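Local atomic coordinates of enoyl-CoA hydratase/isomerase (Shewanella pealeana, PDB entry 4KPK), a protein that probably acts on acyl-CoA thioesters as an enoyl-CoA hydratase or isomerase of the crotonase family. Residues K135-L140 and C154-A159; G48-V53 and E82-L87; S237-A242 and S274-E279. All blocks are in the same frame, centred on the assembly; numbering follows the deposited sequence.

Interactions 1 and 2 are neighbouring parts of one sheet: each joins two parallel strands of a beta-alpha-beta unit, and the units lie side by side, strand 86-91 beside 137-141, where P136 and I138 probably hydrogen-bond with L87 through the backbone. Interaction 1 lies deep, its centre about 4 Å from that of the chain, and adds hydroxyls and a carboxylate to the strand pairing. Interaction 2, about 13 Å out, relies on backbone bonds and apolar side chains (A50, C84, M52, L87). Interaction 3 lies about 23 Å out and is only partly buried; two helix N-termini meet there through polar side chains. P136 touches M241, linking interactions 1 and 3, and both also reach the second subunit.

Interaction 1: residues K135-L140 and C154-A159; sequences KPTITL and CCSDIA
T137 and D157 grip each other where strands 137-141 and 158-161, parallel neighbours of a beta-alpha-beta unit, come together. D157 turns its CG anti to its own carbonyl carbon (chi1 -63°), which brings OD2 to the T137 backbone N; T137 N donates to OD2 over 3.2 Å, on the anti side of the carboxylate and 23° out of its plane. The two side chains cross nearly at right angles. With chi1 at 56°, T137 OG1 sits between its backbone N and carbonyl carbon and faces the other segment, where it accepts from D157 N at 3.0 Å. A water receives a bond from the same OG1 and donates to C155 O. Further along, I158 N bonds to T137 O at 3.2 Å and T139 N to I158 O at 2.7 Å. I138 and I158 share one face of the sheet, side by side, their CG2 methyls 4.2 Å apart. T139 OG1 meets S156 OG at 2.4 Å, so short that its exact length is doubtful; S156 OG also bonds L152 O in helix 148-155. D157 has charged partners on both oxygens: OD2 pairs with K245 and OD1 with R195 of the second subunit. This buried carboxylate is therefore likely to remain ionised, tying strand pairing to subunit assembly.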
# COMPACT_ATOMS: atom_id res chain seq x y z
N LYS A 135 1.12 -22.78 5.30
CA LYS A 135 0.13 -23.41 4.48
C LYS A 135 -0.97 -22.36 4.23
O LYS A 135 -1.21 -21.48 5.07
CB LYS A 135 -0.46 -24.60 5.25
CG LYS A 135 0.50 -25.75 5.50
CD LYS A 135 0.01 -26.72 6.56
CE LYS A 135 0.95 -27.92 6.64
NZ LYS A 135 0.64 -28.79 7.81
N PRO A 136 -1.61 -22.43 3.06
CA PRO A 136 -2.63 -21.43 2.76
C PRO A 136 -3.74 -21.50 3.75
O PRO A 136 -4.15 -22.59 4.13
CB PRO A 136 -3.15 -21.84 1.36
CG PRO A 136 -2.76 -23.26 1.19
CD PRO A 136 -1.53 -23.47 2.02
N THR A 137 -4.16 -20.33 4.22
CA THR A 137 -5.28 -20.15 5.14
C THR A 137 -6.40 -19.36 4.43
O THR A 137 -6.14 -18.42 3.75
CB THR A 137 -4.83 -19.40 6.38
OG1 THR A 137 -4.23 -18.14 6.00
CG2 THR A 137 -3.78 -20.22 7.13
N ILE A 138 -7.64 -19.77 4.64
CA ILE A 138 -8.87 -19.14 4.08
C ILE A 138 -9.74 -18.89 5.30
O ILE A 138 -10.02 -19.82 6.03
CB ILE A 138 -9.64 -20.11 3.13
CG1 ILE A 138 -8.69 -20.54 2.02
CG2 ILE A 138 -10.89 -19.42 2.48
CD1 ILE A 138 -9.17 -21.61 1.14
N THR A 139 -10.12 -17.63 5.53
CA THR A 139 -11.13 -17.28 6.53
C THR A 139 -12.52 -16.87 5.89
O THR A 139 -12.59 -16.05 4.99
CB THR A 139 -10.57 -16.19 7.47
OG1 THR A 139 -9.40 -16.74 8.10
CG2 THR A 139 -11.55 -15.76 8.57
N LEU A 140 -13.60 -17.48 6.40
CA LEU A 140 -14.99 -17.26 5.98
C LEU A 140 -15.79 -16.52 7.06
O LEU A 140 -16.03 -17.04 8.13
CB LEU A 140 -15.66 -18.60 5.72
CG LEU A 140 -14.99 -19.65 4.82
CD1 LEU A 140 -15.90 -20.87 4.65
CD2 LEU A 140 -14.67 -18.99 3.49
N CYS A 154 -7.18 -10.38 8.86
CA CYS A 154 -5.95 -9.81 8.31
C CYS A 154 -4.71 -10.67 8.33
O CYS A 154 -3.78 -10.36 7.59
CB CYS A 154 -5.68 -8.45 8.93
SG CYS A 154 -7.04 -7.40 8.37
N CYS A 155 -4.72 -11.76 9.09
CA CYS A 155 -3.62 -12.71 9.12
C CYS A 155 -3.79 -13.84 8.11
O CYS A 155 -2.85 -14.57 7.82
CB CYS A 155 -3.44 -13.26 10.54
SG CYS A 155 -2.66 -12.07 11.62
N SER A 156 -4.99 -13.96 7.55
CA SER A 156 -5.32 -15.05 6.63
C SER A 156 -4.90 -14.67 5.26
O SER A 156 -4.78 -13.52 4.96
CB SER A 156 -6.81 -15.34 6.65
OG SER A 156 -7.19 -15.75 7.97
N ASP A 157 -4.63 -15.66 4.42
CA ASP A 157 -4.18 -15.37 3.06
C ASP A 157 -5.42 -14.97 2.16
O ASP A 157 -5.27 -14.14 1.24
CB ASP A 157 -3.43 -16.56 2.49
CG ASP A 157 -2.13 -16.89 3.28
OD1 ASP A 157 -1.33 -15.97 3.56
OD2 ASP A 157 -1.91 -18.09 3.62
N ILE A 158 -6.56 -15.58 2.43
CA ILE A 158 -7.83 -15.36 1.70
C ILE A 158 -8.93 -15.23 2.72
O ILE A 158 -9.00 -16.02 3.65
CB ILE A 158 -8.20 -16.46 0.70
CG1 ILE A 158 -7.25 -16.42 -0.53
CG2 ILE A 158 -9.58 -16.24 0.11
CD1 ILE A 158 -6.49 -17.69 -0.71
N ALA A 159 -9.76 -14.18 2.55
CA ALA A 159 -10.93 -13.91 3.37
C ALA A 159 -12.17 -13.58 2.49
O ALA A 159 -12.14 -12.75 1.51
CB ALA A 159 -10.64 -12.76 4.31
O HOH W 1 -2.04 -17.05 7.16

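Interaction 2: residues G48-V53 and E82-L87; sequences GVAQMV and EQCQIL
G48 meets Q85 and I86 at the start of a parallel strand pair, 49-54 beside 86-91, the two strands of a beta-alpha-beta unit connected by helix 65-80. The carbonyl oxygen of G48 accepts twice, from Q85 N at 2.7 Å and from I86 N at 3.1 Å. Its CA rests near Q83 O and the amide end of Q85, whose chain bends at chi2 to bring OE1 within 3.6 Å of G48 CA. A CB on G48 would collide with that OE1, and the positive phi of 105° would press it against the preceding carbonyl as well. V49 pairs with I86, and both project to the face covered by helix 222-235, where V49 touches I230 and I86 touches L233 and L234. A50 pairs with L87 on the other face, packed by helix 65-80. Its N donates to I86 O at 3.0 Å, while its methyl lies against C84 SG and the end of L87. Q51 contributes little across the pair; its OE1 turns to K90. M52, a selenomethionine, sends its side chain among V74 and L75 of helix 65-80, with its CB beside L87. With CG anti to its backbone N (chi1 175°) and chi2 at 63°, L87 turns CD1 back toward the first strand, 3.7 Å from A50 O and 4.3 Å from M52 CB.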
# COMPACT_ATOMS: atom_id res chain seq x y z
N GLY A 48 -7.38 -33.16 2.84
CA GLY A 48 -6.42 -32.08 2.64
C GLY A 48 -6.69 -30.83 3.44
O GLY A 48 -5.80 -30.02 3.67
N VAL A 49 -7.94 -30.71 3.87
CA VAL A 49 -8.54 -29.47 4.34
C VAL A 49 -8.82 -29.60 5.82
O VAL A 49 -9.54 -30.47 6.26
CB VAL A 49 -9.92 -29.22 3.64
CG1 VAL A 49 -10.55 -27.95 4.16
CG2 VAL A 49 -9.73 -29.15 2.15
N ALA A 50 -8.22 -28.73 6.59
CA ALA A 50 -8.41 -28.74 8.01
C ALA A 50 -9.28 -27.58 8.30
O ALA A 50 -9.21 -26.57 7.61
CB ALA A 50 -7.07 -28.55 8.75
N GLN A 51 -10.09 -27.70 9.34
CA GLN A 51 -10.94 -26.61 9.69
C GLN A 51 -10.82 -26.34 11.13
O GLN A 51 -10.84 -27.27 11.92
CB GLN A 51 -12.43 -26.93 9.38
CG GLN A 51 -12.62 -27.42 7.97
CD GLN A 51 -14.10 -27.50 7.59
OE1 GLN A 51 -14.92 -26.77 8.13
NE2 GLN A 51 -14.43 -28.39 6.70
N MSE A 52 -10.82 -25.05 11.45
CA MSE A 52 -10.87 -24.52 12.81
C MSE A 52 -12.13 -23.69 12.85
O MSE A 52 -12.27 -22.74 12.06
CB MSE A 52 -9.67 -23.64 13.16
CG MSE A 52 -9.75 -23.11 14.60
SE MSE A 52 -8.07 -22.08 14.88
CE MSE A 52 -6.40 -22.97 15.24
N VAL A 53 -13.01 -24.03 13.79
CA VAL A 53 -14.34 -23.50 13.81
C VAL A 53 -14.69 -22.88 15.18
O VAL A 53 -14.71 -23.57 16.19
CB VAL A 53 -15.40 -24.55 13.43
CG1 VAL A 53 -16.80 -23.91 13.41
CG2 VAL A 53 -15.09 -25.19 12.09
N GLU A 82 0.81 -33.68 8.59
CA GLU A 82 1.18 -33.87 7.18
C GLU A 82 -0.02 -34.01 6.22
O GLU A 82 0.11 -33.75 5.03
CB GLU A 82 2.03 -35.14 7.06
CG GLU A 82 3.26 -35.16 7.95
CD GLU A 82 4.49 -35.53 7.15
OE1 GLU A 82 5.34 -34.65 6.95
OE2 GLU A 82 4.59 -36.70 6.69
N GLN A 83 -1.16 -34.48 6.74
CA GLN A 83 -2.44 -34.56 5.98
C GLN A 83 -3.20 -33.19 5.81
O GLN A 83 -4.24 -33.10 5.13
CB GLN A 83 -3.34 -35.57 6.69
CG GLN A 83 -4.35 -36.27 5.79
CD GLN A 83 -5.47 -36.95 6.59
OE1 GLN A 83 -5.18 -37.81 7.43
NE2 GLN A 83 -6.73 -36.58 6.33
N CYS A 84 -2.69 -32.13 6.44
CA CYS A 84 -3.25 -30.78 6.32
C CYS A 84 -2.49 -30.03 5.24
O CYS A 84 -1.29 -29.69 5.44
CB CYS A 84 -3.17 -30.02 7.66
SG CYS A 84 -3.63 -28.27 7.52
N GLN A 85 -3.14 -29.80 4.10
CA GLN A 85 -2.56 -28.93 3.05
C GLN A 85 -3.06 -27.50 3.17
O GLN A 85 -2.39 -26.59 2.75
CB GLN A 85 -2.92 -29.42 1.64
CG GLN A 85 -2.10 -30.59 1.09
CD GLN A 85 -2.82 -31.95 1.12
OE1 GLN A 85 -3.73 -32.24 0.30
NE2 GLN A 85 -2.39 -32.80 2.06
N ILE A 86 -4.29 -27.32 3.66
CA ILE A 86 -4.95 -26.05 3.72
C ILE A 86 -5.58 -26.00 5.11
O ILE A 86 -5.95 -27.05 5.62
CB ILE A 86 -6.09 -26.01 2.66
CG1 ILE A 86 -5.53 -25.72 1.27
CG2 ILE A 86 -7.18 -25.01 3.00
CD1 ILE A 86 -6.55 -26.07 0.19
N LEU A 87 -5.70 -24.79 5.68
CA LEU A 87 -6.42 -24.52 6.92
C LEU A 87 -7.51 -23.51 6.61
O LEU A 87 -7.24 -22.40 6.16
CB LEU A 87 -5.53 -23.91 8.01
CG LEU A 87 -6.35 -23.53 9.26
CD1 LEU A 87 -7.00 -24.75 9.93
CD2 LEU A 87 -5.58 -22.71 10.24

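Interaction 3: residues S237-A242 and S274-E279; sequences SPQGMA and SEEGQE
The N-termini of helices 238-251 and 275-285 meet through their N-cap serines, S237 and S274, and the side chains of Q239 and E276. S237 OG accepts from G240 N at 2.9 Å, capping its helix, and donates to E276 OE1 at 3.0 Å from above the carboxylate plane. Q239 N reaches the same OE1 at 3.2 Å, on the anti side but well out of the plane and from the same face. The glutamate chain bends at chi2 to lay its carboxylate over this first turn, where the helix dipole would favour a negative charge. Q239, extended with CG anti to its backbone N (chi1 -177°), slides past E276 the opposite way, its amide within 3° of parallel to the carboxylate. Its NE2 donates to S274 OG at 3.0 Å, which caps G277 N and bonds I271 O. Replacing E276 by an alanine would probably leave S237 OG and Q239 N without their shared acceptor and open a gap beside Q239. W292 packs on S237 and E276, and G175 of the second subunit on S237. The short helical segments cross at -116°; helix 258-273 runs up to S274, helix 222-235 ends just before S237, and M241 packs on P136 beside strand 137-141.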
# COMPACT_ATOMS: atom_id res chain seq x y z
N SER A 237 1.79 -26.73 -5.36
CA SER A 237 2.91 -27.25 -4.55
C SER A 237 2.87 -26.81 -3.10
O SER A 237 3.05 -25.63 -2.80
CB SER A 237 4.21 -26.79 -5.16
OG SER A 237 5.30 -27.06 -4.34
N PRO A 238 2.70 -27.74 -2.17
CA PRO A 238 2.86 -27.32 -0.76
C PRO A 238 4.15 -26.58 -0.46
O PRO A 238 4.14 -25.52 0.29
CB PRO A 238 2.79 -28.65 0.02
CG PRO A 238 2.01 -29.58 -0.88
CD PRO A 238 2.25 -29.13 -2.31
N GLN A 239 5.27 -27.10 -0.98
CA GLN A 239 6.54 -26.39 -0.74
C GLN A 239 6.59 -25.00 -1.38
O GLN A 239 7.11 -24.06 -0.77
CB GLN A 239 7.73 -27.21 -1.25
CG GLN A 239 9.06 -26.52 -0.94
CD GLN A 239 10.28 -27.26 -1.47
OE1 GLN A 239 11.13 -27.72 -0.71
NE2 GLN A 239 10.37 -27.39 -2.80
N GLY A 240 6.12 -24.90 -2.63
CA GLY A 240 6.13 -23.64 -3.33
C GLY A 240 5.27 -22.59 -2.63
O GLY A 240 5.67 -21.42 -2.47
N MSE A 241 4.11 -23.01 -2.15
CA MSE A 241 3.20 -22.10 -1.40
C MSE A 241 3.85 -21.68 -0.10
O MSE A 241 3.81 -20.51 0.28
CB MSE A 241 1.87 -22.82 -1.17
CG MSE A 241 1.17 -22.88 -2.54
SE MSE A 241 -0.73 -23.30 -2.21
CE MSE A 241 -0.60 -25.15 -1.68
N ALA A 242 4.46 -22.61 0.60
CA ALA A 242 5.21 -22.20 1.85
C ALA A 242 6.30 -21.22 1.57
O ALA A 242 6.53 -20.25 2.32
CB ALA A 242 5.77 -23.43 2.56
N SER A 274 15.44 -28.40 -6.02
CA SER A 274 14.74 -29.27 -5.06
C SER A 274 13.97 -30.43 -5.73
O SER A 274 13.57 -30.36 -6.92
CB SER A 274 13.80 -28.44 -4.13
OG SER A 274 12.49 -28.19 -4.71
N GLU A 275 13.74 -31.48 -4.95
CA GLU A 275 12.96 -32.62 -5.39
C GLU A 275 11.55 -32.24 -5.87
O GLU A 275 11.02 -32.76 -6.85
CB GLU A 275 12.80 -33.57 -4.21
CG GLU A 275 12.59 -35.02 -4.61
CD GLU A 275 12.71 -35.92 -3.40
OE1 GLU A 275 13.83 -36.03 -2.85
OE2 GLU A 275 11.67 -36.50 -3.00
N GLU A 276 10.98 -31.33 -5.11
CA GLU A 276 9.64 -30.82 -5.28
C GLU A 276 9.58 -29.94 -6.53
O GLU A 276 8.71 -30.14 -7.40
CB GLU A 276 9.25 -30.07 -4.00
CG GLU A 276 8.13 -30.66 -3.21
CD GLU A 276 6.83 -30.05 -3.67
OE1 GLU A 276 6.01 -29.54 -2.86
OE2 GLU A 276 6.72 -30.01 -4.91
N GLY A 277 10.50 -28.98 -6.62
CA GLY A 277 10.71 -28.20 -7.86
C GLY A 277 10.90 -29.10 -9.07
O GLY A 277 10.23 -28.95 -10.11
N GLN A 278 11.74 -30.12 -8.91
CA GLN A 278 12.02 -31.03 -9.99
C GLN A 278 10.76 -31.82 -10.37
O GLN A 278 10.53 -32.01 -11.52
CB GLN A 278 13.22 -31.94 -9.71
CG GLN A 278 14.52 -31.14 -9.69
CD GLN A 278 14.95 -30.69 -11.09
OE1 GLN A 278 15.21 -29.48 -11.37
NE2 GLN A 278 15.03 -31.65 -11.99
N GLU A 279 9.97 -32.23 -9.40
CA GLU A 279 8.78 -33.03 -9.69
C GLU A 279 7.71 -32.16 -10.35
O GLU A 279 7.06 -32.60 -11.31
CB GLU A 279 8.21 -33.76 -8.44
CG GLU A 279 6.72 -34.14 -8.48
CD GLU A 279 6.38 -35.25 -9.48
OE1 GLU A 279 7.26 -35.67 -10.25
OE2 GLU A 279 5.20 -35.70 -9.55